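Local coordinates for protein transcriptional regulator (NtrC family) (Aquifex aeolicus, PDB 3DZD) that probably activates transcription by sigma-54 RNA polymerase through an ATP-hydrolysing AAA+ domain that is controlled by a response-regulator receiver domain, at residues A[151-156]-A[291-296]; A[216-221]-A[262-267]. All coordinates share one frame; numbering follows the deposited sequence.

Interaction 1: residues A[151-156]-A[291-296]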
loop_
_atom_site.group_PDB
_atom_site.type_symbol
_atom_site.label_atom_id
_atom_site.label_comp_id
_atom_site.label_asym_id
_atom_site.label_seq_id
_atom_site.Cartn_x
_atom_site.Cartn_y
_atom_site.Cartn_z
ATOM N N SER A 151 -15.853 17.099 4.772
ATOM C CA SER A 151 -16.365 17.753 3.581
ATOM C C SER A 151 -15.625 17.245 2.353
ATOM O O SER A 151 -14.627 16.534 2.470
ATOM C CB SER A 151 -16.196 19.262 3.698
ATOM O OG SER A 151 -16.771 19.907 2.580
ATOM N N LYS A 152 -16.111 17.600 1.172
ATOM C CA LYS A 152 -15.365 17.304 -0.041
ATOM C C LYS A 152 -14.784 18.577 -0.654
ATOM O O LYS A 152 -14.078 18.522 -1.658
ATOM C CB LYS A 152 -16.217 16.563 -1.068
ATOM C CG LYS A 152 -15.366 15.775 -2.058
ATOM C CD LYS A 152 -16.013 15.708 -3.434
ATOM C CE LYS A 152 -15.178 14.863 -4.386
ATOM N NZ LYS A 152 -15.668 14.936 -5.795
ATOM N N ALA A 153 -15.086 19.717 -0.041
ATOM C CA ALA A 153 -14.542 20.999 -0.483
ATOM C C ALA A 153 -13.015 21.005 -0.363
ATOM O O ALA A 153 -12.465 20.440 0.582
ATOM C CB ALA A 153 -15.154 22.137 0.325
ATOM N N PRO A 154 -12.324 21.624 -1.329
ATOM C CA PRO A 154 -10.859 21.580 -1.287
ATOM C C PRO A 154 -10.278 22.436 -0.159
ATOM O O PRO A 154 -10.919 23.369 0.323
ATOM C CB PRO A 154 -10.453 22.129 -2.660
ATOM C CG PRO A 154 -11.692 21.982 -3.516
ATOM C CD PRO A 154 -12.814 22.236 -2.572
ATOM N N VAL A 155 -9.069 22.096 0.259
ATOM C CA VAL A 155 -8.399 22.808 1.331
ATOM C C VAL A 155 -7.055 23.305 0.839
ATOM O O VAL A 155 -6.306 22.560 0.225
ATOM C CB VAL A 155 -8.174 21.895 2.558
ATOM C CG1 VAL A 155 -7.481 22.653 3.670
ATOM C CG2 VAL A 155 -9.498 21.338 3.045
ATOM N N LEU A 156 -6.763 24.570 1.102
ATOM C CA LEU A 156 -5.469 25.145 0.793
ATOM C C LEU A 156 -4.698 25.332 2.095
ATOM O O LEU A 156 -5.162 26.011 3.003
ATOM C CB LEU A 156 -5.628 26.493 0.079
ATOM C CG LEU A 156 -4.315 27.252 -0.179
ATOM C CD1 LEU A 156 -3.488 26.548 -1.246
ATOM C CD2 LEU A 156 -4.568 28.709 -0.570
ATOM N N LEU A 291 -9.757 26.101 -5.064
ATOM C CA LEU A 291 -8.878 25.278 -4.238
ATOM C C LEU A 291 -8.874 25.662 -2.770
ATOM O O LEU A 291 -8.311 24.941 -1.944
ATOM C CB LEU A 291 -7.445 25.388 -4.738
ATOM C CG LEU A 291 -7.088 24.704 -6.048
ATOM C CD1 LEU A 291 -5.676 25.084 -6.452
ATOM C CD2 LEU A 291 -7.214 23.209 -5.891
ATOM N N SER A 292 -9.478 26.801 -2.448
ATOM C CA SER A 292 -9.355 27.365 -1.110
ATOM C C SER A 292 -10.691 27.660 -0.418
ATOM O O SER A 292 -10.786 28.596 0.370
ATOM C CB SER A 292 -8.511 28.634 -1.160
ATOM O OG SER A 292 -9.138 29.605 -1.972
ATOM N N VAL A 293 -11.706 26.852 -0.714
ATOM C CA VAL A 293 -12.983 26.906 -0.016
ATOM C C VAL A 293 -12.778 26.833 1.499
ATOM O O VAL A 293 -13.464 27.514 2.253
ATOM C CB VAL A 293 -13.914 25.764 -0.486
ATOM C CG1 VAL A 293 -15.198 25.761 0.305
ATOM C CG2 VAL A 293 -14.210 25.907 -1.970
ATOM N N PHE A 294 -11.845 25.981 1.932
ATOM C CA PHE A 294 -11.313 26.015 3.294
ATOM C C PHE A 294 -9.826 26.320 3.271
ATOM O O PHE A 294 -9.119 25.943 2.343
ATOM C CB PHE A 294 -11.495 24.675 4.000
ATOM C CG PHE A 294 -12.916 24.314 4.257
ATOM C CD1 PHE A 294 -13.727 25.144 5.014
ATOM C CD2 PHE A 294 -13.439 23.127 3.758
ATOM C CE1 PHE A 294 -15.045 24.807 5.254
ATOM C CE2 PHE A 294 -14.752 22.781 3.995
ATOM C CZ PHE A 294 -15.562 23.621 4.742
ATOM N N GLN A 295 -9.337 26.977 4.310
ATOM C CA GLN A 295 -7.913 27.251 4.400
ATOM C C GLN A 295 -7.384 26.924 5.778
ATOM O O GLN A 295 -8.129 26.919 6.754
ATOM C CB GLN A 295 -7.608 28.710 4.078
ATOM C CG GLN A 295 -8.000 29.131 2.683
ATOM C CD GLN A 295 -7.363 30.441 2.298
ATOM O OE1 GLN A 295 -8.051 31.401 1.946
ATOM N NE2 GLN A 295 -6.033 30.497 2.373
ATOM N N ILE A 296 -6.085 26.645 5.841
ATOM C CA ILE A 296 -5.401 26.452 7.098
ATOM C C ILE A 296 -4.047 27.101 6.940
ATOM O O ILE A 296 -3.387 26.929 5.910
ATOM C CB ILE A 296 -5.177 24.961 7.410
ATOM C CG1 ILE A 296 -6.505 24.222 7.518
ATOM C CG2 ILE A 296 -4.344 24.796 8.682
ATOM C CD1 ILE A 296 -6.367 22.712 7.519
HETATM O O HOH W 1 -6.869 22.578 -2.652
HETATM O O HOH W 2 -4.477 28.538 2.862
#

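Interaction 2: residues A[216-221]-A[262-267]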
loop_
_atom_site.group_PDB
_atom_site.type_symbol
_atom_site.label_atom_id
_atom_site.label_comp_id
_atom_site.label_asym_id
_atom_site.label_seq_id
_atom_site.Cartn_x
_atom_site.Cartn_y
_atom_site.Cartn_z
ATOM N N GLY A 216 -2.494 8.483 -14.529
ATOM C CA GLY A 216 -2.161 9.735 -13.875
ATOM C C GLY A 216 -2.560 9.728 -12.413
ATOM O O GLY A 216 -3.364 8.898 -11.983
ATOM N N LYS A 217 -1.989 10.654 -11.648
ATOM C CA LYS A 217 -2.309 10.800 -10.235
ATOM C C LYS A 217 -3.793 11.126 -10.042
ATOM O O LYS A 217 -4.411 10.688 -9.073
ATOM C CB LYS A 217 -1.457 11.909 -9.609
ATOM C CG LYS A 217 0.028 11.776 -9.853
ATOM C CD LYS A 217 0.692 10.874 -8.823
ATOM C CE LYS A 217 2.157 11.255 -8.614
ATOM N NZ LYS A 217 2.797 10.456 -7.534
ATOM N N LEU A 218 -4.362 11.909 -10.951
ATOM C CA LEU A 218 -5.790 12.207 -10.867
ATOM C C LEU A 218 -6.570 10.906 -10.686
ATOM O O LEU A 218 -7.389 10.776 -9.780
ATOM C CB LEU A 218 -6.274 12.945 -12.118
ATOM C CG LEU A 218 -5.965 14.439 -12.180
ATOM C CD1 LEU A 218 -6.015 14.962 -13.608
ATOM C CD2 LEU A 218 -6.931 15.193 -11.295
ATOM N N GLU A 219 -6.270 9.939 -11.544
ATOM C CA GLU A 219 -6.926 8.642 -11.548
ATOM C C GLU A 219 -6.572 7.782 -10.333
ATOM O O GLU A 219 -7.411 7.039 -9.823
ATOM C CB GLU A 219 -6.535 7.911 -12.828
ATOM C CG GLU A 219 -7.199 6.581 -13.033
ATOM C CD GLU A 219 -6.881 6.016 -14.400
ATOM O OE1 GLU A 219 -6.196 6.719 -15.177
ATOM O OE2 GLU A 219 -7.313 4.880 -14.697
ATOM N N LEU A 220 -5.326 7.876 -9.880
ATOM C CA LEU A 220 -4.869 7.083 -8.738
ATOM C C LEU A 220 -5.525 7.549 -7.441
ATOM O O LEU A 220 -5.520 6.837 -6.438
ATOM C CB LEU A 220 -3.348 7.162 -8.603
ATOM C CG LEU A 220 -2.537 6.396 -9.652
ATOM C CD1 LEU A 220 -1.140 6.969 -9.792
ATOM C CD2 LEU A 220 -2.479 4.927 -9.306
ATOM N N ALA A 221 -6.093 8.749 -7.470
ATOM C CA ALA A 221 -6.679 9.338 -6.273
ATOM C C ALA A 221 -8.184 9.109 -6.192
ATOM O O ALA A 221 -8.840 9.585 -5.273
ATOM C CB ALA A 221 -6.358 10.821 -6.208
ATOM N N VAL A 262 -13.405 11.162 -12.362
ATOM C CA VAL A 262 -12.776 10.952 -11.064
ATOM C C VAL A 262 -13.571 11.527 -9.912
ATOM O O VAL A 262 -14.446 12.376 -10.081
ATOM C CB VAL A 262 -11.336 11.496 -10.990
ATOM C CG1 VAL A 262 -10.342 10.350 -10.794
ATOM C CG2 VAL A 262 -11.009 12.332 -12.217
ATOM N N ASP A 263 -13.260 11.036 -8.727
ATOM C CA ASP A 263 -13.898 11.517 -7.525
ATOM C C ASP A 263 -12.788 11.729 -6.510
ATOM O O ASP A 263 -12.387 10.802 -5.817
ATOM C CB ASP A 263 -14.922 10.495 -7.037
ATOM C CG ASP A 263 -15.414 10.778 -5.635
ATOM O OD1 ASP A 263 -15.884 11.905 -5.362
ATOM O OD2 ASP A 263 -15.334 9.854 -4.800
ATOM N N ILE A 264 -12.268 12.948 -6.450
ATOM C CA ILE A 264 -11.148 13.242 -5.575
ATOM C C ILE A 264 -11.460 14.401 -4.657
ATOM O O ILE A 264 -12.147 15.340 -5.037
ATOM C CB ILE A 264 -9.896 13.606 -6.379
ATOM C CG1 ILE A 264 -10.231 14.686 -7.404
ATOM C CG2 ILE A 264 -9.329 12.379 -7.078
ATOM C CD1 ILE A 264 -9.283 14.717 -8.578
ATOM N N ARG A 265 -10.962 14.313 -3.435
ATOM C CA ARG A 265 -10.913 15.459 -2.545
ATOM C C ARG A 265 -9.540 16.088 -2.729
ATOM O O ARG A 265 -8.516 15.429 -2.562
ATOM C CB ARG A 265 -11.117 15.020 -1.101
ATOM C CG ARG A 265 -11.677 16.093 -0.205
ATOM C CD ARG A 265 -10.578 16.994 0.351
ATOM N NE ARG A 265 -11.165 18.037 1.186
ATOM C CZ ARG A 265 -11.610 17.833 2.423
ATOM N NH1 ARG A 265 -11.527 16.625 2.966
ATOM N NH2 ARG A 265 -12.147 18.834 3.107
ATOM N N VAL A 266 -9.524 17.360 -3.099
ATOM C CA VAL A 266 -8.285 18.044 -3.422
ATOM C C VAL A 266 -7.742 18.832 -2.244
ATOM O O VAL A 266 -8.423 19.705 -1.697
ATOM C CB VAL A 266 -8.483 19.008 -4.594
ATOM C CG1 VAL A 266 -7.186 19.750 -4.887
ATOM C CG2 VAL A 266 -8.971 18.244 -5.816
ATOM N N ILE A 267 -6.513 18.515 -1.854
ATOM C CA ILE A 267 -5.820 19.300 -0.840
ATOM C C ILE A 267 -4.565 19.887 -1.464
ATOM O O ILE A 267 -3.801 19.173 -2.121
ATOM C CB ILE A 267 -5.436 18.468 0.402
ATOM C CG1 ILE A 267 -6.684 17.817 1.012
ATOM C CG2 ILE A 267 -4.722 19.348 1.421
ATOM C CD1 ILE A 267 -6.412 17.016 2.273
#

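Interaction 1: residues A[151-156]-A[291-296]
L291, where the second segment begins, turns its side chain away from 151-156 and uses its backbone instead: L291 O lies 3.6 Å from P154 CB, and a water lies within hydrogen-bonding distance of both L291 O and V155 O. S292 follows with CB 3.8 Å from L156 CB, while its hydroxyl is engaged by Y288 O. V293, just before the strand, puts CG1 3.6 Å from A153 CB and CG2 near P154 CD. At F294 the pairing becomes regular. F294 N donates to P154 O nearly along the C=O axis (3.2 Å), and F294 O accepts from L156 N in the carbonyl plane (3.0 Å, 167° at the hydrogen). Its ring, with CG anti to the carbonyl carbon (chi1 -66°), swings back along the first segment, so that CE2 sits 3.7 Å from A153 CB and S151 OG lies at the ring edge, in plane. That hydroxyl accepts from A153 N, forming an ST turn. Q295 runs alongside L156 on the face opposite V155 and F294, and a second water links Q295 NE2 to L156 O. I296 N closes the pairing on L156 O at 3.1 Å, and I296 CD1 touches V155 CG1, both side chains packing on I148 of helix 136-149. Parallel bridges V155-F294 and L156-Q295 thus add 294-297 as the edge strand beside 155-158, the 5-1-4-3-2 order characteristic of the AAA+ P-loop core.

Interaction 2: residues A[216-221]-A[262-267]
In this AAA+ alpha/beta domain, the short helix 217-220 packs on residues 262-264, by the core strand 265-270, and no hydrogen bond joins the two segments; the contact is apolar and buries 219 Å² in all. I264 is its centre. CG1 occupies the crowded position between the backbone N and the carbonyl carbon (chi1 51°), which splits the side chain between two partners: the CD1 end goes to the helix, and CG2 goes to the residue that follows it. L218, with CG anti to its carbonyl carbon (chi1 -79°), crosses I264 obliquely, and the tips meet where L218 CD2 lies 3.6 Å from I264 CD1. A221 CB approaches the other branch, 3.5 Å from I264 CG2, and also packs against L226 and V183 of neighbouring strands. D263 and E219 direct their CB atoms away from the contact, and their carboxylates form salt bridges elsewhere, D263 with K152 and R178, E219 with R253. L220, which also turns away, packs on P125 of the second subunit. V262 points its CB at the helix, and its chi1 of -115° lies away from the staggered positions; CG1 thereby comes to 3.2 Å from L218 O.

Overall arrangement
Both interactions reach the same parallel sheet of the ATPase domain, through the neighbouring strands 155-158 and 265-270, and their centres lie about 15 Å apart. Along the sequence, both segments of interaction 2 fall between those of interaction 1. Direct polar links join 151-156 to 262-267: K152 NZ forms a salt bridge with D263 OD1 at 3.1 Å, and R265 NE probably donates to A153 O at 2.8 Å. The segment leading to strand 155-158 is thus tied to 263-265, beside it in the sheet. Bound ADP relates to the far end of interaction 1, where the I296 side chain is about 11 Å from the nucleotide, so the contact lies near the pocket rather than in its first shell.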